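Long-range contacts in methyltransferase-like protein (Saccharopolyspora spinosa, PDB 4PNE), which catalyses a [4+2] cycloaddition in spinosyn biosynthesis as a standalone cyclase built like an S-adenosylmethionine-dependent methyltransferase: residues A[62-67]-A[77-82]; A[182-187]-A[233-238]; A[193-198]-A[293-298]; A[249-254]-A[278-283]. All blocks are in the same frame, centred on the assembly; numbering follows the deposited sequence.

How the interactions relate
Interaction 3 is fully buried: two neighbouring strands joined by paired backbone bonds. Interaction 2, partly buried, sits at one edge of the same sheet, where strand 236-242 begins beside 290-298 and a phenylalanine packs on helix 176-186; L238 N probably bonds to T296 O, and E236 bridges to R298. Interaction 1 is partly buried and mixed, with a salt bridge toward the surface and apolar packing inside, where L80 touches I294 and H62 touches V198 of interaction 3. Interaction 4, buried and almost wholly apolar, joins helix 250-260 to the end of helix 271-281 and the turn after it, on the opposite side of the chain's centre from interaction 2; its F250 packs against H62, G63 and W65 of interaction 1.

Interaction 1 of 4, residues A[62-67]-A[77-82]; sequences HGYWEN and ADRLTD
R79 carries its CG opposite the backbone N (chi1 176°) and then folds at chi2 (62°), a course that presents the guanidinium side-on to E66. Two of its nitrogens close on a single oxygen: R79 NE and R79 NH2 each lie 3.0 Å from E66 OE2. The NE bond takes the anti lone pair of that oxygen, while NH2 approaches nearly in line with the C-O bond. OE2 lies in the guanidinium plane, yet the carboxylate is turned 38° against it. The other oxygen, E66 OE1, has a salt bridge to R246, so the carboxylate is held between two arginines. Next to the E66-R79 salt bridge the Y64 ring runs alongside R79, its CD1 3.7 Å from R79 CG and its plane nearly perpendicular to the guanidinium. Deeper still, Y64 CB rests 4.1 Å from L80 CB. L80 CD2 presses to 3.3 Å from H62 O, a buried carbonyl oxygen without a polar partner. At the close end G63 CA comes within 3.5 Å of A77 N. The 62-67 loop thus lies against helix 73-88, whose L80 also packs on H61, an S-adenosyl-L-homocysteine-binding residue, and on I294 of strand 290-298.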
# COMPACT_ATOMS: atom_id res chain seq x y z
N HIS A 62 6.35 -2.77 -2.58
CA HIS A 62 7.69 -3.35 -2.70
C HIS A 62 7.67 -4.87 -2.58
O HIS A 62 6.80 -5.45 -1.91
CB HIS A 62 8.60 -2.79 -1.60
CG HIS A 62 9.19 -1.46 -1.93
ND1 HIS A 62 8.51 -0.47 -2.62
CD2 HIS A 62 10.41 -0.94 -1.64
CE1 HIS A 62 9.31 0.57 -2.77
NE2 HIS A 62 10.46 0.32 -2.17
N GLY A 63 8.64 -5.52 -3.19
CA GLY A 63 8.82 -6.94 -3.02
C GLY A 63 9.61 -7.25 -1.76
O GLY A 63 10.40 -6.43 -1.27
N TYR A 64 9.44 -8.48 -1.29
CA TYR A 64 10.17 -9.03 -0.15
C TYR A 64 10.86 -10.30 -0.62
O TYR A 64 10.22 -11.23 -1.12
CB TYR A 64 9.20 -9.31 1.00
CG TYR A 64 9.73 -9.97 2.25
CD1 TYR A 64 10.03 -11.32 2.27
CD2 TYR A 64 9.90 -9.24 3.40
CE1 TYR A 64 10.49 -11.93 3.42
CE2 TYR A 64 10.35 -9.83 4.57
CZ TYR A 64 10.65 -11.18 4.57
OH TYR A 64 11.10 -11.77 5.72
N TRP A 65 12.19 -10.31 -0.52
CA TRP A 65 13.01 -11.41 -0.97
C TRP A 65 13.60 -12.19 0.19
O TRP A 65 13.94 -11.64 1.23
CB TRP A 65 14.15 -10.90 -1.85
CG TRP A 65 13.79 -10.57 -3.25
CD1 TRP A 65 13.95 -11.37 -4.33
CD2 TRP A 65 13.26 -9.32 -3.73
NE1 TRP A 65 13.55 -10.71 -5.47
CE2 TRP A 65 13.13 -9.45 -5.13
CE3 TRP A 65 12.89 -8.12 -3.13
CZ2 TRP A 65 12.63 -8.43 -5.93
CZ3 TRP A 65 12.40 -7.09 -3.93
CH2 TRP A 65 12.30 -7.24 -5.32
N GLU A 66 13.76 -13.49 -0.03
CA GLU A 66 14.41 -14.39 0.93
C GLU A 66 15.91 -14.57 0.71
O GLU A 66 16.63 -15.03 1.60
CB GLU A 66 13.74 -15.75 0.87
CG GLU A 66 12.24 -15.71 1.10
CD GLU A 66 11.88 -15.41 2.54
OE1 GLU A 66 12.80 -15.27 3.38
OE2 GLU A 66 10.67 -15.31 2.84
N ASN A 67 16.39 -14.17 -0.45
CA ASN A 67 17.80 -14.29 -0.81
C ASN A 67 18.25 -13.04 -1.55
O ASN A 67 17.67 -11.97 -1.36
CB ASN A 67 18.02 -15.54 -1.65
CG ASN A 67 17.20 -15.53 -2.93
OD1 ASN A 67 16.64 -14.50 -3.31
ND2 ASN A 67 17.16 -16.67 -3.61
N ALA A 77 6.65 -9.19 -4.51
CA ALA A 77 5.49 -8.44 -4.04
C ALA A 77 4.41 -9.40 -3.54
O ALA A 77 3.76 -9.14 -2.52
CB ALA A 77 4.95 -7.53 -5.12
N ASP A 78 4.24 -10.54 -4.21
CA ASP A 78 3.24 -11.51 -3.76
C ASP A 78 3.66 -12.09 -2.39
O ASP A 78 2.81 -12.41 -1.55
CB ASP A 78 3.05 -12.63 -4.78
CG ASP A 78 2.21 -12.22 -5.99
OD1 ASP A 78 1.50 -11.19 -5.92
OD2 ASP A 78 2.28 -12.95 -7.01
N ARG A 79 4.96 -12.23 -2.15
CA ARG A 79 5.45 -12.73 -0.87
C ARG A 79 5.09 -11.74 0.23
O ARG A 79 4.67 -12.14 1.33
CB ARG A 79 6.96 -12.94 -0.94
CG ARG A 79 7.60 -13.37 0.35
CD ARG A 79 7.06 -14.69 0.81
NE ARG A 79 7.80 -15.14 1.99
CZ ARG A 79 7.27 -15.72 3.06
NH1 ARG A 79 5.96 -15.97 3.12
NH2 ARG A 79 8.06 -16.08 4.06
N LEU A 80 5.26 -10.46 -0.04
CA LEU A 80 4.91 -9.45 0.94
C LEU A 80 3.43 -9.53 1.24
O LEU A 80 3.01 -9.54 2.40
CB LEU A 80 5.31 -8.07 0.46
CG LEU A 80 5.01 -7.00 1.53
CD1 LEU A 80 5.85 -7.19 2.81
CD2 LEU A 80 5.28 -5.65 0.99
N THR A 81 2.62 -9.63 0.21
CA THR A 81 1.18 -9.77 0.41
C THR A 81 0.85 -10.93 1.34
O THR A 81 0.03 -10.80 2.27
CB THR A 81 0.46 -9.96 -0.95
OG1 THR A 81 0.57 -8.74 -1.70
CG2 THR A 81 -1.04 -10.28 -0.78
N ASP A 82 1.49 -12.08 1.09
CA ASP A 82 1.26 -13.29 1.89
C ASP A 82 1.66 -13.11 3.35
O ASP A 82 0.97 -13.56 4.28
CB ASP A 82 2.02 -14.48 1.30
CG ASP A 82 1.50 -14.89 -0.08
OD1 ASP A 82 0.40 -14.46 -0.46
OD2 ASP A 82 2.21 -15.68 -0.77

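Interaction 2 of 4, residues A[182-187]-A[233-238]; sequences EILRVL and AGFEIL
L184 and L187, two of the three residues of 182-187 that touch the F235 ring, both give their carbonyl oxygens to K299 NZ, which is gripped at the end of helix 176-186. Their side chains build the contact itself, which is apolar. L184 CD1 sits over the centre of one face of the F235 ring, 3.6 Å from the centroid and only 5° off the normal, a CH-pi contact of nearly vertical approach. L184 and F235 run antiparallel past one another, and L184 CB lies 3.7 Å from F235 CE2. The ring edge is met by two further methyls near its plane: L187 CD1 lies 3.7 Å from F235 CE1, and I183 CG2 lies 4.2 Å from F235 CZ. Both of those side chains run roughly perpendicular to the phenylalanine. The second branch of L184 takes another direction: CD2 comes to 3.0 Å from A233 O, tight packing against the backbone. That carbonyl belongs to the end of helix 223-233, closed by a Schellman motif in which G234 turns with a positive phi (122°). On another side of helix 176-186, E182 and R185 form a two-pronged salt bridge. F235 thus wedges between this helix and the sheet: it and I183 both touch L193 of strand 191-200, and the chain then enters strand 236-242, the outermost strand on that side.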
# COMPACT_ATOMS: atom_id res chain seq x y z
N GLU A 182 -9.76 6.87 11.69
CA GLU A 182 -10.94 6.29 11.05
C GLU A 182 -10.85 4.77 10.99
O GLU A 182 -11.84 4.05 11.21
CB GLU A 182 -11.07 6.86 9.64
CG GLU A 182 -11.78 8.19 9.59
CD GLU A 182 -13.24 8.07 10.00
OE1 GLU A 182 -13.57 8.18 11.21
OE2 GLU A 182 -14.07 7.82 9.08
N ILE A 183 -9.66 4.28 10.69
CA ILE A 183 -9.48 2.83 10.66
C ILE A 183 -9.76 2.25 12.05
O ILE A 183 -10.44 1.22 12.18
CB ILE A 183 -8.05 2.42 10.17
CG1 ILE A 183 -7.86 2.81 8.72
CG2 ILE A 183 -7.88 0.91 10.30
CD1 ILE A 183 -6.44 2.78 8.26
N LEU A 184 -9.24 2.91 13.09
CA LEU A 184 -9.50 2.45 14.45
C LEU A 184 -10.99 2.44 14.73
O LEU A 184 -11.49 1.49 15.33
CB LEU A 184 -8.78 3.34 15.46
CG LEU A 184 -8.86 2.86 16.91
CD1 LEU A 184 -7.97 1.68 17.13
CD2 LEU A 184 -8.41 4.00 17.83
N ARG A 185 -11.68 3.49 14.30
CA ARG A 185 -13.12 3.61 14.52
C ARG A 185 -13.89 2.44 13.90
O ARG A 185 -14.76 1.84 14.56
CB ARG A 185 -13.66 4.92 13.92
CG ARG A 185 -15.16 5.17 14.21
CD ARG A 185 -15.66 6.50 13.67
NE ARG A 185 -15.59 6.56 12.21
CZ ARG A 185 -16.42 5.91 11.39
NH1 ARG A 185 -17.40 5.16 11.89
NH2 ARG A 185 -16.29 6.03 10.07
N VAL A 186 -13.61 2.12 12.64
CA VAL A 186 -14.41 1.10 11.94
C VAL A 186 -13.93 -0.33 12.20
O VAL A 186 -14.64 -1.27 11.87
CB VAL A 186 -14.45 1.36 10.41
CG1 VAL A 186 -14.94 2.76 10.10
CG2 VAL A 186 -13.07 1.14 9.78
N LEU A 187 -12.76 -0.53 12.81
CA LEU A 187 -12.39 -1.86 13.30
C LEU A 187 -13.25 -2.21 14.50
O LEU A 187 -13.59 -1.33 15.29
CB LEU A 187 -10.92 -1.92 13.72
CG LEU A 187 -9.89 -2.04 12.61
CD1 LEU A 187 -8.52 -1.82 13.17
CD2 LEU A 187 -9.96 -3.40 11.97
N ALA A 233 -3.17 7.20 18.22
CA ALA A 233 -4.55 7.13 17.80
C ALA A 233 -5.36 6.18 18.69
O ALA A 233 -6.58 6.25 18.70
CB ALA A 233 -4.64 6.68 16.35
N GLY A 234 -4.68 5.28 19.41
CA GLY A 234 -5.34 4.30 20.25
C GLY A 234 -5.02 2.85 19.92
O GLY A 234 -5.52 1.93 20.57
N PHE A 235 -4.19 2.61 18.91
CA PHE A 235 -3.83 1.23 18.61
C PHE A 235 -2.85 0.67 19.64
O PHE A 235 -2.01 1.41 20.15
CB PHE A 235 -3.19 1.14 17.24
CG PHE A 235 -4.18 1.16 16.11
CD1 PHE A 235 -4.80 -0.01 15.71
CD2 PHE A 235 -4.45 2.33 15.44
CE1 PHE A 235 -5.69 0.01 14.66
CE2 PHE A 235 -5.35 2.33 14.38
CZ PHE A 235 -5.95 1.18 14.00
N GLU A 236 -2.98 -0.63 19.93
CA GLU A 236 -1.91 -1.42 20.54
C GLU A 236 -0.97 -1.94 19.45
O GLU A 236 -1.41 -2.54 18.49
CB GLU A 236 -2.44 -2.64 21.29
CG GLU A 236 -3.50 -2.39 22.30
CD GLU A 236 -4.04 -3.70 22.85
OE1 GLU A 236 -3.47 -4.77 22.52
OE2 GLU A 236 -5.05 -3.65 23.58
N ILE A 237 0.32 -1.73 19.61
CA ILE A 237 1.26 -2.29 18.66
C ILE A 237 1.55 -3.72 19.03
O ILE A 237 1.96 -4.02 20.17
CB ILE A 237 2.57 -1.49 18.63
CG1 ILE A 237 2.30 0.01 18.44
CG2 ILE A 237 3.49 -2.03 17.57
CD1 ILE A 237 1.56 0.34 17.16
N LEU A 238 1.28 -4.62 18.09
CA LEU A 238 1.55 -6.03 18.30
C LEU A 238 2.96 -6.37 17.85
O LEU A 238 3.66 -7.16 18.51
CB LEU A 238 0.54 -6.90 17.56
CG LEU A 238 -0.92 -6.77 18.01
CD1 LEU A 238 -1.84 -7.46 17.03
CD2 LEU A 238 -1.11 -7.30 19.43

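Interaction 3 of 4, residues A[193-198]-A[293-298]; sequences LGVTEV and AILTAR
At V195 and L295 the flat peptide groups of the two antiparallel strands meet at their N-H and C=O edges, and side chains stand on the two faces of the sheet. One face holds L193, V195 and E197 with A297, L295 and A293, the other T196 with I294, and T296 opposite G194. V195 N donates to L295 O at 2.8 Å in the carbonyl plane, and L295 N returns the bond to V195 O at 2.8 Å, almost straight at 179°. The L193-A297 pair is also joined by two hydrogen bonds, although L193 N reaches A297 O, at 2.7 Å, from 31° out of the carbonyl plane. E197 and A293 complete the third hydrogen-bonded pair. Between them lie the non-hydrogen-bonded pairs, where CA-H...O contacts such as T196 CA to A293 O, 3.2 Å, fill the seam. On the face of L193 and E197, V195 CB meets L295 CB at 4.2 Å; on the other, T196 CG2 lies 4.1 Å from I294 CG1, the two side chains alongside each other. T196 OG1 is hydrogen-bonded to Y292 OH. Strand 290-298 runs antiparallel between 191-200 and 236-242, giving the 3-2-1-4-5-7-6 strand order characteristic of class I methyltransferases.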
# COMPACT_ATOMS: atom_id res chain seq x y z
N LEU A 193 -4.92 -4.39 12.39
CA LEU A 193 -4.46 -3.58 11.25
C LEU A 193 -3.06 -3.97 10.88
O LEU A 193 -2.17 -3.97 11.73
CB LEU A 193 -4.49 -2.08 11.57
CG LEU A 193 -3.80 -1.12 10.60
CD1 LEU A 193 -4.50 -1.09 9.24
CD2 LEU A 193 -3.72 0.30 11.23
N GLY A 194 -2.84 -4.29 9.61
CA GLY A 194 -1.51 -4.53 9.11
C GLY A 194 -1.10 -3.40 8.20
O GLY A 194 -1.82 -3.11 7.25
N VAL A 195 0.04 -2.79 8.49
CA VAL A 195 0.58 -1.67 7.75
C VAL A 195 1.94 -1.98 7.15
O VAL A 195 2.81 -2.50 7.85
CB VAL A 195 0.74 -0.43 8.66
CG1 VAL A 195 1.45 0.76 7.97
CG2 VAL A 195 -0.59 -0.04 9.31
N THR A 196 2.14 -1.66 5.88
CA THR A 196 3.49 -1.65 5.34
C THR A 196 3.80 -0.31 4.77
O THR A 196 2.91 0.43 4.29
CB THR A 196 3.74 -2.75 4.31
OG1 THR A 196 3.06 -2.47 3.09
CG2 THR A 196 3.30 -4.11 4.84
N GLU A 197 5.08 0.03 4.82
CA GLU A 197 5.44 1.32 4.31
C GLU A 197 6.91 1.39 3.97
O GLU A 197 7.77 0.73 4.60
CB GLU A 197 5.06 2.40 5.31
CG GLU A 197 4.95 3.76 4.72
CD GLU A 197 4.08 3.81 3.46
OE1 GLU A 197 2.84 3.92 3.64
OE2 GLU A 197 4.66 3.78 2.36
N VAL A 198 7.18 2.19 2.94
CA VAL A 198 8.52 2.70 2.65
C VAL A 198 8.86 3.81 3.62
O VAL A 198 8.11 4.78 3.73
CB VAL A 198 8.62 3.23 1.19
CG1 VAL A 198 9.97 3.83 0.89
CG2 VAL A 198 8.28 2.12 0.19
N ALA A 293 9.06 -1.21 6.53
CA ALA A 293 8.47 -1.66 7.80
C ALA A 293 7.20 -2.45 7.58
O ALA A 293 6.40 -2.11 6.70
CB ALA A 293 8.17 -0.43 8.70
N ILE A 294 7.05 -3.56 8.32
CA ILE A 294 5.79 -4.24 8.47
C ILE A 294 5.33 -4.07 9.91
O ILE A 294 6.07 -4.42 10.84
CB ILE A 294 5.89 -5.75 8.12
CG1 ILE A 294 6.48 -5.96 6.73
CG2 ILE A 294 4.52 -6.41 8.23
CD1 ILE A 294 6.78 -7.45 6.43
N LEU A 295 4.18 -3.43 10.10
CA LEU A 295 3.61 -3.18 11.43
C LEU A 295 2.27 -3.91 11.59
O LEU A 295 1.43 -3.90 10.69
CB LEU A 295 3.39 -1.68 11.63
CG LEU A 295 4.53 -0.74 11.17
CD1 LEU A 295 4.15 0.73 11.33
CD2 LEU A 295 5.84 -1.06 11.90
N THR A 296 2.05 -4.53 12.75
CA THR A 296 0.77 -5.12 13.12
C THR A 296 0.31 -4.41 14.38
O THR A 296 1.06 -4.24 15.34
CB THR A 296 0.87 -6.63 13.33
OG1 THR A 296 1.56 -7.22 12.22
CG2 THR A 296 -0.51 -7.27 13.47
N ALA A 297 -0.93 -3.95 14.35
CA ALA A 297 -1.51 -3.21 15.43
C ALA A 297 -2.92 -3.68 15.61
O ALA A 297 -3.47 -4.33 14.72
CB ALA A 297 -1.48 -1.74 15.14
N ARG A 298 -3.51 -3.43 16.78
CA ARG A 298 -4.91 -3.81 16.96
C ARG A 298 -5.69 -2.80 17.80
O ARG A 298 -5.13 -2.05 18.61
CB ARG A 298 -5.02 -5.18 17.58
CG ARG A 298 -4.90 -5.19 19.04
CD ARG A 298 -5.38 -6.49 19.59
NE ARG A 298 -4.74 -6.65 20.88
CZ ARG A 298 -4.84 -7.73 21.63
NH1 ARG A 298 -5.59 -8.75 21.24
NH2 ARG A 298 -4.19 -7.75 22.78

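Interaction 4 of 4, residues A[249-254]-A[278-283]; sequences YFMPQF and AAVCDY
P252 and M251 pack tightly against Y283, with V280 and F254 meeting alongside, while the loose, solvent side of this contact is confined to the Y283 hydroxyl and P252 O, which a water links. In the tight part, Y283 follows the helix end with CG between the backbone N and the carbonyl carbon (chi1 72°), which swings its ring across P252. The backbone CA of P252 stands over one ring face in a CH-pi contact, 3.9 Å from the Y283 ring centroid and 25° off the normal. P252 CB lies 3.6 Å from Y283 OH. The M251 chain is bent at chi2 and again at chi3 (-64°), a curl that carries its terminal methyl to both V280 and Y283. M251 CE lies 4.0 Å from V280 CG1 and 3.9 Å from Y283 CB. The same branch of V280 also meets F254, whose ring receives it at the edge and near its plane, with F254 CD2 3.8 Å from V280 CG1; V280 CG1 thus touches both M251 CE and F254 CD2. F254 continues the apolar packing inward with an edge-to-face meeting with W73 and contacts to helix 36-54. On the loose side the water donates to P252 O at 2.7 Å and is hydrogen-bonded to Y283 OH at 3.0 Å. The chemistry implies that helix 250-260 is joined to the end of helix 271-281 and the turn after it mainly by apolar packing, with one water between P252 O and Y283 OH at the partly exposed side.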
# COMPACT_ATOMS: atom_id res chain seq x y z
N TYR A 249 16.06 -4.90 -2.90
CA TYR A 249 16.15 -5.25 -4.30
C TYR A 249 15.09 -4.57 -5.14
O TYR A 249 15.23 -4.50 -6.38
CB TYR A 249 16.07 -6.75 -4.47
CG TYR A 249 17.13 -7.44 -3.64
CD1 TYR A 249 16.84 -7.97 -2.38
CD2 TYR A 249 18.44 -7.50 -4.08
CE1 TYR A 249 17.82 -8.55 -1.61
CE2 TYR A 249 19.42 -8.08 -3.32
CZ TYR A 249 19.11 -8.60 -2.09
OH TYR A 249 20.13 -9.17 -1.36
N PHE A 250 14.04 -4.05 -4.51
CA PHE A 250 12.91 -3.57 -5.29
C PHE A 250 13.24 -2.40 -6.21
O PHE A 250 12.96 -2.46 -7.43
CB PHE A 250 11.70 -3.18 -4.42
CG PHE A 250 10.53 -2.69 -5.24
CD1 PHE A 250 10.30 -1.34 -5.37
CD2 PHE A 250 9.77 -3.56 -5.97
CE1 PHE A 250 9.29 -0.87 -6.19
CE2 PHE A 250 8.78 -3.09 -6.80
CZ PHE A 250 8.55 -1.75 -6.90
N MET A 251 13.75 -1.30 -5.67
CA MET A 251 13.93 -0.12 -6.52
C MET A 251 14.86 -0.41 -7.71
O MET A 251 14.52 -0.04 -8.83
CB MET A 251 14.43 1.09 -5.74
CG MET A 251 13.42 1.70 -4.80
SD MET A 251 11.92 2.27 -5.58
CE MET A 251 12.51 3.57 -6.66
N PRO A 252 15.99 -1.07 -7.49
CA PRO A 252 16.84 -1.31 -8.67
C PRO A 252 16.13 -2.16 -9.70
O PRO A 252 16.22 -1.87 -10.91
CB PRO A 252 18.07 -2.04 -8.09
CG PRO A 252 18.02 -1.80 -6.64
CD PRO A 252 16.62 -1.53 -6.24
N GLN A 253 15.40 -3.19 -9.26
CA GLN A 253 14.81 -4.12 -10.21
C GLN A 253 13.62 -3.47 -10.90
O GLN A 253 13.48 -3.59 -12.13
CB GLN A 253 14.39 -5.43 -9.54
CG GLN A 253 15.59 -6.25 -9.07
CD GLN A 253 15.29 -7.72 -8.78
OE1 GLN A 253 14.25 -8.26 -9.13
NE2 GLN A 253 16.25 -8.38 -8.11
N PHE A 254 12.79 -2.75 -10.16
CA PHE A 254 11.66 -2.09 -10.80
C PHE A 254 12.13 -1.01 -11.78
O PHE A 254 11.56 -0.90 -12.87
CB PHE A 254 10.72 -1.48 -9.76
CG PHE A 254 9.51 -0.83 -10.36
CD1 PHE A 254 8.46 -1.60 -10.78
CD2 PHE A 254 9.46 0.54 -10.53
CE1 PHE A 254 7.36 -1.02 -11.39
CE2 PHE A 254 8.35 1.14 -11.14
CZ PHE A 254 7.31 0.36 -11.55
N ALA A 278 11.10 9.40 -14.19
CA ALA A 278 12.48 9.86 -14.13
C ALA A 278 13.04 9.72 -12.69
O ALA A 278 14.18 9.29 -12.51
CB ALA A 278 12.56 11.30 -14.60
N ALA A 279 12.22 10.03 -11.68
CA ALA A 279 12.59 9.90 -10.27
C ALA A 279 12.88 8.45 -9.85
O ALA A 279 13.88 8.17 -9.16
CB ALA A 279 11.50 10.50 -9.40
N VAL A 280 12.03 7.52 -10.28
CA VAL A 280 12.26 6.11 -10.00
C VAL A 280 13.58 5.68 -10.62
O VAL A 280 14.40 5.03 -9.98
CB VAL A 280 11.09 5.24 -10.52
CG1 VAL A 280 11.40 3.75 -10.46
CG2 VAL A 280 9.83 5.56 -9.76
N CYS A 281 13.82 6.07 -11.86
CA CYS A 281 15.06 5.64 -12.49
C CYS A 281 16.29 6.33 -11.89
O CYS A 281 17.40 5.85 -12.07
CB CYS A 281 14.98 5.86 -13.99
SG CYS A 281 13.91 4.61 -14.78
N ASP A 282 16.08 7.44 -11.19
CA ASP A 282 17.13 8.12 -10.45
C ASP A 282 17.32 7.53 -9.04
O ASP A 282 17.95 8.18 -8.20
CB ASP A 282 16.80 9.62 -10.34
CG ASP A 282 18.04 10.52 -10.23
OD1 ASP A 282 19.14 10.16 -10.72
OD2 ASP A 282 17.89 11.61 -9.65
N TYR A 283 16.85 6.31 -8.79
CA TYR A 283 16.87 5.74 -7.43
C TYR A 283 18.26 5.71 -6.79
O TYR A 283 18.39 5.69 -5.60
CB TYR A 283 16.29 4.31 -7.41
CG TYR A 283 17.21 3.31 -8.04
CD1 TYR A 283 18.13 2.61 -7.28
CD2 TYR A 283 17.20 3.10 -9.40
CE1 TYR A 283 18.99 1.70 -7.87
CE2 TYR A 283 18.06 2.21 -10.00
CZ TYR A 283 18.96 1.51 -9.22
OH TYR A 283 19.82 0.61 -9.81
O HOH W 1 18.36 -0.78 -12.07